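Local coordinates for protein transaminase (Arthrobacter sp., PDB 5G2Q) that probably catalyses pyridoxal-phosphate-dependent amino-group transfer between amines or amino acids and carbonyl compounds, as a class-III aminotransferase, at residues W388-V393 and M441-S446. Residues are numbered along the deposited sequence; the frame is centred on the assembly and turned at random.
Sequences WIVDIV and MRIGAS. With PDA (2-[(3-hydroxy-2-methyl-5-phosphonooxymethyl-pyridin-4-ylmethyl)-amino]-propionic acid), chain R.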
ATOM      1  N   TRP F 388     -14.582 -22.498  25.665  1.00 67.74           N
ATOM      2  CA  TRP F 388     -15.177 -23.659  24.985  1.00 70.53           C
ATOM      3  C   TRP F 388     -15.829 -23.258  23.686  1.00 72.08           C
ATOM      4  O   TRP F 388     -16.427 -22.191  23.613  1.00 72.97           O
ATOM      5  CB  TRP F 388     -16.136 -24.430  25.924  1.00 69.52           C
ATOM      6  CG  TRP F 388     -15.351 -25.054  26.991  1.00 68.19           C
ATOM      7  CD1 TRP F 388     -14.914 -24.448  28.117  1.00 68.04           C
ATOM      8  CD2 TRP F 388     -14.782 -26.367  26.989  1.00 68.28           C
ATOM      9  NE1 TRP F 388     -14.143 -25.317  28.852  1.00 68.96           N
ATOM     10  CE2 TRP F 388     -14.037 -26.498  28.175  1.00 68.27           C
ATOM     11  CE3 TRP F 388     -14.850 -27.455  26.110  1.00 69.36           C
ATOM     12  CZ2 TRP F 388     -13.360 -27.666  28.513  1.00 69.38           C
ATOM     13  CZ3 TRP F 388     -14.176 -28.626  26.446  1.00 69.58           C
ATOM     14  CH2 TRP F 388     -13.439 -28.718  27.641  1.00 70.33           C
ATOM     15  N   ILE F 389     -15.652 -24.088  22.659  1.00 72.57           N
ATOM     16  CA  ILE F 389     -16.318 -23.884  21.383  1.00 71.07           C
ATOM     17  C   ILE F 389     -17.275 -25.057  21.103  1.00 70.28           C
ATOM     18  O   ILE F 389     -16.998 -26.216  21.451  1.00 70.51           O
ATOM     19  CB  ILE F 389     -15.326 -23.599  20.203  1.00 73.30           C
ATOM     20  CG1 ILE F 389     -14.634 -24.882  19.737  1.00 75.09           C
ATOM     21  CG2 ILE F 389     -14.321 -22.475  20.556  1.00 70.91           C
ATOM     22  CD1 ILE F 389     -14.266 -24.881  18.261  1.00 79.85           C
ATOM     23  N   VAL F 390     -18.430 -24.744  20.531  1.00 66.91           N
ATOM     24  CA  VAL F 390     -19.385 -25.757  20.190  1.00 66.89           C
ATOM     25  C   VAL F 390     -19.878 -25.456  18.795  1.00 67.07           C
ATOM     26  O   VAL F 390     -20.481 -24.416  18.564  1.00 65.80           O
ATOM     27  CB  VAL F 390     -20.620 -25.802  21.145  1.00 66.78           C
ATOM     28  CG1 VAL F 390     -21.269 -27.173  21.067  1.00 65.73           C
ATOM     29  CG2 VAL F 390     -20.241 -25.443  22.574  1.00 66.07           C
ATOM     30  N   ASP F 391     -19.648 -26.383  17.876  1.00 68.19           N
ATOM     31  CA  ASP F 391     -20.168 -26.227  16.534  1.00 69.89           C
ATOM     32  C   ASP F 391     -21.578 -26.738  16.445  1.00 69.39           C
ATOM     33  O   ASP F 391     -21.854 -27.856  16.816  1.00 71.36           O
ATOM     34  CB  ASP F 391     -19.278 -26.917  15.508  1.00 71.43           C
ATOM     35  CG  ASP F 391     -17.924 -26.287  15.446  1.00 72.61           C
ATOM     36  OD1 ASP F 391     -17.830 -25.117  14.981  1.00 72.34           O
ATOM     37  OD2 ASP F 391     -16.972 -26.956  15.914  1.00 73.98           O
ATOM     38  N   ILE F 392     -22.455 -25.897  15.929  1.00 66.71           N
ATOM     39  CA  ILE F 392     -23.839 -26.200  15.812  1.00 65.37           C
ATOM     40  C   ILE F 392     -24.182 -26.536  14.382  1.00 65.94           C
ATOM     41  O   ILE F 392     -23.759 -25.821  13.444  1.00 64.16           O
ATOM     42  CB  ILE F 392     -24.668 -24.997  16.255  1.00 64.30           C
ATOM     43  CG1 ILE F 392     -24.276 -24.611  17.693  1.00 64.23           C
ATOM     44  CG2 ILE F 392     -26.158 -25.316  16.075  1.00 65.67           C
ATOM     45  CD1 ILE F 392     -24.746 -25.617  18.776  1.00 64.44           C
ATOM     46  N   VAL F 393     -24.975 -27.599  14.242  1.00 66.47           N
ATOM     47  CA  VAL F 393     -25.496 -28.079  12.955  1.00 68.30           C
ATOM     48  C   VAL F 393     -26.991 -28.295  12.928  1.00 70.35           C
ATOM     49  O   VAL F 393     -27.665 -28.389  13.976  1.00 69.17           O
ATOM     50  CB  VAL F 393     -24.873 -29.424  12.475  1.00 68.71           C
ATOM     51  CG1 VAL F 393     -23.469 -29.212  11.913  1.00 67.15           C
ATOM     52  CG2 VAL F 393     -24.895 -30.469  13.582  1.00 68.60           C
ATOM     53  N   MET F 441     -20.684 -21.652  19.119  1.00 68.31           N
ATOM     54  CA  MET F 441     -20.794 -20.963  20.399  1.00 67.81           C
ATOM     55  C   MET F 441     -19.410 -20.712  20.966  1.00 67.26           C
ATOM     56  O   MET F 441     -18.547 -21.562  20.818  1.00 64.86           O
ATOM     57  CB  MET F 441     -21.586 -21.803  21.381  1.00 71.08           C
ATOM     58  CG  MET F 441     -22.847 -22.371  20.787  1.00 73.08           C
ATOM     59  SD  MET F 441     -24.137 -22.453  22.016  1.00 79.30           S
ATOM     60  CE  MET F 441     -23.303 -21.788  23.457  1.00 79.45           C
ATOM     61  N   ARG F 442     -19.217 -19.543  21.586  1.00 66.46           N
ATOM     62  CA  ARG F 442     -17.978 -19.175  22.287  1.00 67.93           C
ATOM     63  C   ARG F 442     -18.309 -18.958  23.766  1.00 66.81           C
ATOM     64  O   ARG F 442     -18.730 -17.865  24.167  1.00 65.56           O
ATOM     65  CB  ARG F 442     -17.345 -17.909  21.672  1.00 66.19           C
ATOM     66  CG  ARG F 442     -16.002 -17.462  22.251  1.00 70.98           C
ATOM     67  CD  ARG F 442     -16.061 -16.102  22.982  1.00 75.68           C
ATOM     68  NE  ARG F 442     -16.266 -14.921  22.121  1.00 77.71           N
ATOM     69  CZ  ARG F 442     -15.514 -13.816  22.133  1.00 79.79           C
ATOM     70  NH1 ARG F 442     -14.491 -13.713  22.960  1.00 78.71           N
ATOM     71  NH2 ARG F 442     -15.778 -12.800  21.313  1.00 80.93           N
ATOM     72  N   ILE F 443     -18.087 -19.995  24.568  1.00 68.46           N
ATOM     73  CA  ILE F 443     -18.497 -20.025  25.997  1.00 68.53           C
ATOM     74  C   ILE F 443     -17.344 -19.679  26.915  1.00 69.11           C
ATOM     75  O   ILE F 443     -16.275 -20.283  26.844  1.00 70.65           O
ATOM     76  CB  ILE F 443     -18.983 -21.436  26.404  1.00 69.71           C
ATOM     77  CG1 ILE F 443     -20.065 -21.945  25.422  1.00 70.29           C
ATOM     78  CG2 ILE F 443     -19.441 -21.449  27.861  1.00 69.50           C
ATOM     79  CD1 ILE F 443     -20.573 -23.353  25.689  1.00 73.94           C
ATOM     80  N   GLY F 444     -17.559 -18.706  27.786  1.00 70.66           N
ATOM     81  CA  GLY F 444     -16.589 -18.403  28.837  1.00 70.33           C
ATOM     82  C   GLY F 444     -17.259 -17.874  30.092  1.00 70.22           C
ATOM     83  O   GLY F 444     -18.291 -17.214  30.021  1.00 69.20           O
ATOM     84  N   ALA F 445     -16.675 -18.186  31.241  1.00 71.33           N
ATOM     85  CA  ALA F 445     -17.061 -17.575  32.511  1.00 73.76           C
ATOM     86  C   ALA F 445     -15.790 -17.155  33.270  1.00 73.45           C
ATOM     87  O   ALA F 445     -14.684 -17.337  32.775  1.00 73.63           O
ATOM     88  CB  ALA F 445     -17.945 -18.531  33.334  1.00 73.47           C
ATOM     89  N   SER F 446     -15.948 -16.572  34.451  1.00 76.72           N
ATOM     90  CA  SER F 446     -14.830 -16.389  35.391  1.00 77.58           C
ATOM     91  C   SER F 446     -14.101 -17.695  35.692  1.00 78.09           C
ATOM     92  O   SER F 446     -14.734 -18.764  35.793  1.00 82.05           O
ATOM     93  CB  SER F 446     -15.342 -15.847  36.723  1.00 78.03           C
ATOM     94  OG  SER F 446     -16.104 -14.682  36.524  1.00 79.27           O
TER
HETATM   95  N   PDA R1000     -11.194  -9.297  21.245  1.00 82.52           N
HETATM   96  N1  PDA R1000      -6.234  -9.969  20.236  1.00 63.25           N
HETATM   97  C2  PDA R1000      -7.152 -10.900  20.521  1.00 61.28           C
HETATM   98  C2A PDA R1000      -6.753 -12.343  20.369  1.00 60.16           C
HETATM   99  C3  PDA R1000      -8.510 -10.469  20.976  1.00 63.16           C
HETATM  100  O3A PDA R1000      -9.457 -11.402  21.304  1.00 64.18           O
HETATM  101  C4  PDA R1000      -8.781  -9.104  21.094  1.00 64.25           C
HETATM  102  C4A PDA R1000     -10.127  -8.652  21.545  1.00 69.45           C
HETATM  103  C5  PDA R1000      -7.760  -8.188  20.767  1.00 63.89           C
HETATM  104  C5A PDA R1000      -7.932  -6.682  20.833  1.00 61.67           C
HETATM  105  OP4 PDA R1000      -8.058  -6.254  22.195  1.00 60.01           O
HETATM  106  P   PDA R1000      -8.911  -4.933  22.552  1.00 62.69           P
HETATM  107  OP1 PDA R1000      -8.260  -3.685  21.887  1.00 61.57           O
HETATM  108  OP2 PDA R1000      -8.884  -4.682  24.061  1.00 61.99           O
HETATM  109  OP3 PDA R1000     -10.309  -5.129  22.049  1.00 62.80           O
HETATM  110  C6  PDA R1000      -6.510  -8.648  20.353  1.00 63.92           C
HETATM  111  CA  PDA R1000     -12.557  -8.902  21.668  1.00 86.68           C
HETATM  112  CB  PDA R1000     -13.038  -7.630  20.968  1.00 89.90           C
HETATM  113  C   PDA R1000     -13.631  -9.973  21.689  1.00 88.76           C
HETATM  114  O   PDA R1000     -14.772  -9.722  21.220  1.00 89.04           O
HETATM  115  OXT PDA R1000     -13.373 -11.091  22.199  1.00 92.11           O
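Trp388 and Ile443, and Val390 and Met441, form hydrogen-bonded pairs of an antiparallel ladder, with Ile389 and Arg442 as the non-hydrogen-bonded pair between them; the axes of the two short strand segments come within 4.9 Å, their N-to-C directions 160° apart. Ile443 N gives the straightest of the four bonds, 2.9 Å to Trp388 O with 169° at the hydrogen, and Met441 N reaches Val390 O at 2.8 Å. Met441 O accepts a hydrogen bond from Val390 N and a CA-H...O contact from Ile389 CA at 3.3 Å.

The face bearing Trp388, Val390, Met441 and Ile443 is largely apolar. Trp388 CB meets Ile443 CB, while the indole leads away, NE1 bonded to Gly385 O. Beta-branched Val390, well suited to a strand, lays CG2 against Ile443 CD1 (3.8 Å). Flexible Met441 places CG 4.1 Å from Ile392 CG1, under helices 418-426 and 451-470.

On the other face Arg442, with CG anti to the backbone N (chi1 -176°) and further bends beyond, brings a long cationic side chain with several N-H donors edge-on to a carboxylate. Arg442 NH1 donates a hydrogen bond to PDA OXT (3.0 Å), Arg442 NH2 one to PDA OXT (3.1 Å) and a weak one to PDA O. A leucine here would probably leave this carboxylate without its charged mate and the alanine part of PDA freer to turn. An arginine holding the substrate carboxylate recurs in fold-type I aminotransferases.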